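Local coordinates for protein Rho guanine nucleotide exchange factor 12 (Homo sapiens, PDB 1TXD) that acts as a guanine nucleotide exchange factor for the GTPase RhoA, here represented by its catalytic DH domain and the adjoining PH domain, at residues L82-M86 and T107-G111. The protein carries 1 engineered substitution. Residues are numbered along the deposited sequence; the frame is centred on the assembly and turned at random.
Sequences LNEQM and TWFSG
The CA atoms that come nearest between 82-86, a turn within helix 72-90, and 107-111, where helix 102-109 ends, are those of Leu82 and Trp108, 7.2 Å apart. Ser110 is the first residue to leave helical geometry, and Gly111, with positive phi, takes the N-cap position before helix 112-126. No direct hydrogen bond joins the segments. Trp108 carries most of the contact. Its CG lies beside the backbone N (chi1 -59°) and anti to the carbonyl carbon, which turns the indole toward helix 72-90. Leu82 CD1 sits over one indole face, 3.7 Å from the centroid of the five-membered ring, in a CH-pi contact. The Gln85 side chain runs past the indole in the opposite direction, its amide plane turned 42° from the ring. Gln85 OE1 is 3.4 Å from Trp108 CD1. At the far end of the indole, Met86 CG packs 3.5 Å from Trp108 CH2, while Met86 SD makes an oblique Met-aromatic contact. One water accepts a weak bond from Gln85 NE2 and donates to Thr107 O at 3.1 Å. Without the indole, as with an alanine at Trp108, Leu82 CD1 and Met86 CG would probably lose their aromatic partner and a gap would open between the two helices. Within the all-helical DH domain, Leu82 and Met86 also pack on helix 20-57. Leu82 and Phe109 both touch Tyr177 of helix 169-186, and Phe109 reaches Cys204 of helix 191-230.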
ATOM      1  N   LEU A  82       7.519  21.518  -4.226  1.00 20.36           N
ATOM      2  CA  LEU A  82       6.167  21.933  -3.995  1.00 21.66           C
ATOM      3  C   LEU A  82       6.131  22.997  -2.897  1.00 24.11           C
ATOM      4  O   LEU A  82       5.434  24.027  -3.025  1.00 22.74           O
ATOM      5  CB  LEU A  82       5.324  20.709  -3.585  1.00 19.89           C
ATOM      6  CG  LEU A  82       3.859  20.952  -3.231  1.00 21.75           C
ATOM      7  CD1 LEU A  82       3.136  21.957  -4.238  1.00 20.58           C
ATOM      8  CD2 LEU A  82       3.149  19.592  -3.164  1.00 21.04           C
ATOM      9  N   ASN A  83       6.882  22.738  -1.825  1.00 24.41           N
ATOM     10  CA  ASN A  83       7.067  23.673  -0.744  1.00 25.74           C
ATOM     11  C   ASN A  83       7.680  24.992  -1.223  1.00 26.30           C
ATOM     12  O   ASN A  83       7.298  26.022  -0.758  1.00 24.84           O
ATOM     13  CB  ASN A  83       7.953  23.067   0.337  1.00 27.07           C
ATOM     14  CG  ASN A  83       8.011  23.912   1.577  1.00 27.76           C
ATOM     15  OD1 ASN A  83       9.077  24.341   2.006  1.00 26.04           O
ATOM     16  ND2 ASN A  83       6.859  24.181   2.143  1.00 21.73           N
ATOM     17  N   GLU A  84       8.625  24.955  -2.151  1.00 27.84           N
ATOM     18  CA  GLU A  84       9.224  26.171  -2.666  1.00 28.70           C
ATOM     19  C   GLU A  84       8.195  26.982  -3.476  1.00 28.25           C
ATOM     20  O   GLU A  84       8.203  28.206  -3.425  1.00 26.85           O
ATOM     21  CB  GLU A  84      10.453  25.856  -3.521  1.00 31.21           C
ATOM     22  CG  GLU A  84      11.700  25.454  -2.737  1.00 35.01           C
ATOM     23  CD  GLU A  84      12.044  26.435  -1.608  1.00 38.80           C
ATOM     24  OE1 GLU A  84      11.934  27.668  -1.824  1.00 40.56           O
ATOM     25  OE2 GLU A  84      12.430  25.978  -0.502  1.00 40.08           O
ATOM     26  N   GLN A  85       7.293  26.300  -4.184  1.00 27.94           N
ATOM     27  CA  GLN A  85       6.299  26.974  -5.002  1.00 27.82           C
ATOM     28  C   GLN A  85       5.262  27.615  -4.074  1.00 27.25           C
ATOM     29  O   GLN A  85       4.698  28.653  -4.381  1.00 27.31           O
ATOM     30  CB  GLN A  85       5.608  25.990  -5.947  1.00 27.96           C
ATOM     31  CG  GLN A  85       6.508  25.411  -7.028  1.00 29.40           C
ATOM     32  CD  GLN A  85       5.834  24.263  -7.749  1.00 30.52           C
ATOM     33  OE1 GLN A  85       5.403  23.299  -7.128  1.00 31.24           O
ATOM     34  NE2 GLN A  85       5.742  24.367  -9.064  1.00 29.64           N
ATOM     35  N   MET A  86       5.025  26.997  -2.936  1.00 25.89           N
ATOM     36  CA  MET A  86       4.094  27.551  -1.960  1.00 25.87           C
ATOM     37  C   MET A  86       4.721  28.797  -1.347  1.00 27.03           C
ATOM     38  O   MET A  86       4.062  29.840  -1.260  1.00 24.77           O
ATOM     39  CB  MET A  86       3.705  26.543  -0.900  1.00 24.08           C
ATOM     40  CG  MET A  86       2.669  25.533  -1.348  1.00 23.16           C
ATOM     41  SD  MET A  86       2.748  24.151  -0.242  1.00 18.74           S
ATOM     42  CE  MET A  86       1.361  23.084  -0.722  1.00 18.42           C
ATOM     43  N   THR A 107      -1.742  23.781 -11.208  1.00 21.16           N
ATOM     44  CA  THR A 107      -0.358  23.459 -11.588  1.00 21.91           C
ATOM     45  C   THR A 107       0.286  22.355 -10.717  1.00 21.52           C
ATOM     46  O   THR A 107       1.054  21.510 -11.231  1.00 22.28           O
ATOM     47  CB  THR A 107       0.487  24.761 -11.536  1.00 22.15           C
ATOM     48  OG1 THR A 107      -0.030  25.685 -12.500  1.00 23.09           O
ATOM     49  CG2 THR A 107       1.898  24.525 -12.029  1.00 23.69           C
ATOM     50  N   TRP A 108      -0.019  22.362  -9.409  1.00 20.15           N
ATOM     51  CA  TRP A 108       0.569  21.443  -8.460  1.00 19.72           C
ATOM     52  C   TRP A 108      -0.046  20.045  -8.559  1.00 20.20           C
ATOM     53  O   TRP A 108       0.670  19.041  -8.452  1.00 20.89           O
ATOM     54  CB  TRP A 108       0.431  21.969  -7.018  1.00 19.60           C
ATOM     55  CG  TRP A 108       1.066  23.275  -6.818  1.00 20.94           C
ATOM     56  CD1 TRP A 108       2.054  23.810  -7.574  1.00 21.16           C
ATOM     57  CD2 TRP A 108       0.778  24.242  -5.794  1.00 20.13           C
ATOM     58  NE1 TRP A 108       2.389  25.055  -7.105  1.00 19.40           N
ATOM     59  CE2 TRP A 108       1.636  25.339  -6.004  1.00 21.80           C
ATOM     60  CE3 TRP A 108      -0.103  24.288  -4.716  1.00 20.31           C
ATOM     61  CZ2 TRP A 108       1.628  26.481  -5.188  1.00 22.73           C
ATOM     62  CZ3 TRP A 108      -0.116  25.422  -3.908  1.00 22.90           C
ATOM     63  CH2 TRP A 108       0.750  26.503  -4.150  1.00 21.29           C
ATOM     64  N   PHE A 109      -1.352  19.994  -8.822  1.00 20.57           N
ATOM     65  CA  PHE A 109      -2.141  18.782  -8.630  1.00 20.85           C
ATOM     66  C   PHE A 109      -2.950  18.310  -9.825  1.00 20.10           C
ATOM     67  O   PHE A 109      -3.789  17.404  -9.682  1.00 20.30           O
ATOM     68  CB  PHE A 109      -3.096  18.993  -7.427  1.00 19.81           C
ATOM     69  CG  PHE A 109      -2.386  19.264  -6.135  1.00 22.56           C
ATOM     70  CD1 PHE A 109      -1.439  18.368  -5.651  1.00 23.36           C
ATOM     71  CD2 PHE A 109      -2.670  20.411  -5.385  1.00 23.93           C
ATOM     72  CE1 PHE A 109      -0.784  18.613  -4.472  1.00 23.39           C
ATOM     73  CE2 PHE A 109      -2.023  20.664  -4.217  1.00 24.99           C
ATOM     74  CZ  PHE A 109      -1.078  19.757  -3.735  1.00 24.86           C
ATOM     75  N   SER A 110      -2.721  18.904 -10.997  1.00 20.40           N
ATOM     76  CA  SER A 110      -3.268  18.390 -12.260  1.00 19.39           C
ATOM     77  C   SER A 110      -2.200  18.397 -13.354  1.00 18.32           C
ATOM     78  O   SER A 110      -1.114  18.961 -13.191  1.00 18.33           O
ATOM     79  CB  SER A 110      -4.483  19.228 -12.712  1.00 20.78           C
ATOM     80  OG  SER A 110      -4.075  20.549 -12.973  1.00 20.09           O
ATOM     81  N   GLY A 111      -2.520  17.823 -14.493  1.00 17.05           N
ATOM     82  CA  GLY A 111      -1.547  17.783 -15.572  1.00 18.63           C
ATOM     83  C   GLY A 111      -0.245  17.125 -15.129  1.00 18.92           C
ATOM     84  O   GLY A 111      -0.284  16.127 -14.399  1.00 18.24           O
TER
HETATM   85  O   HOH W   1       4.020  21.735 -10.490  1.00 34.38           O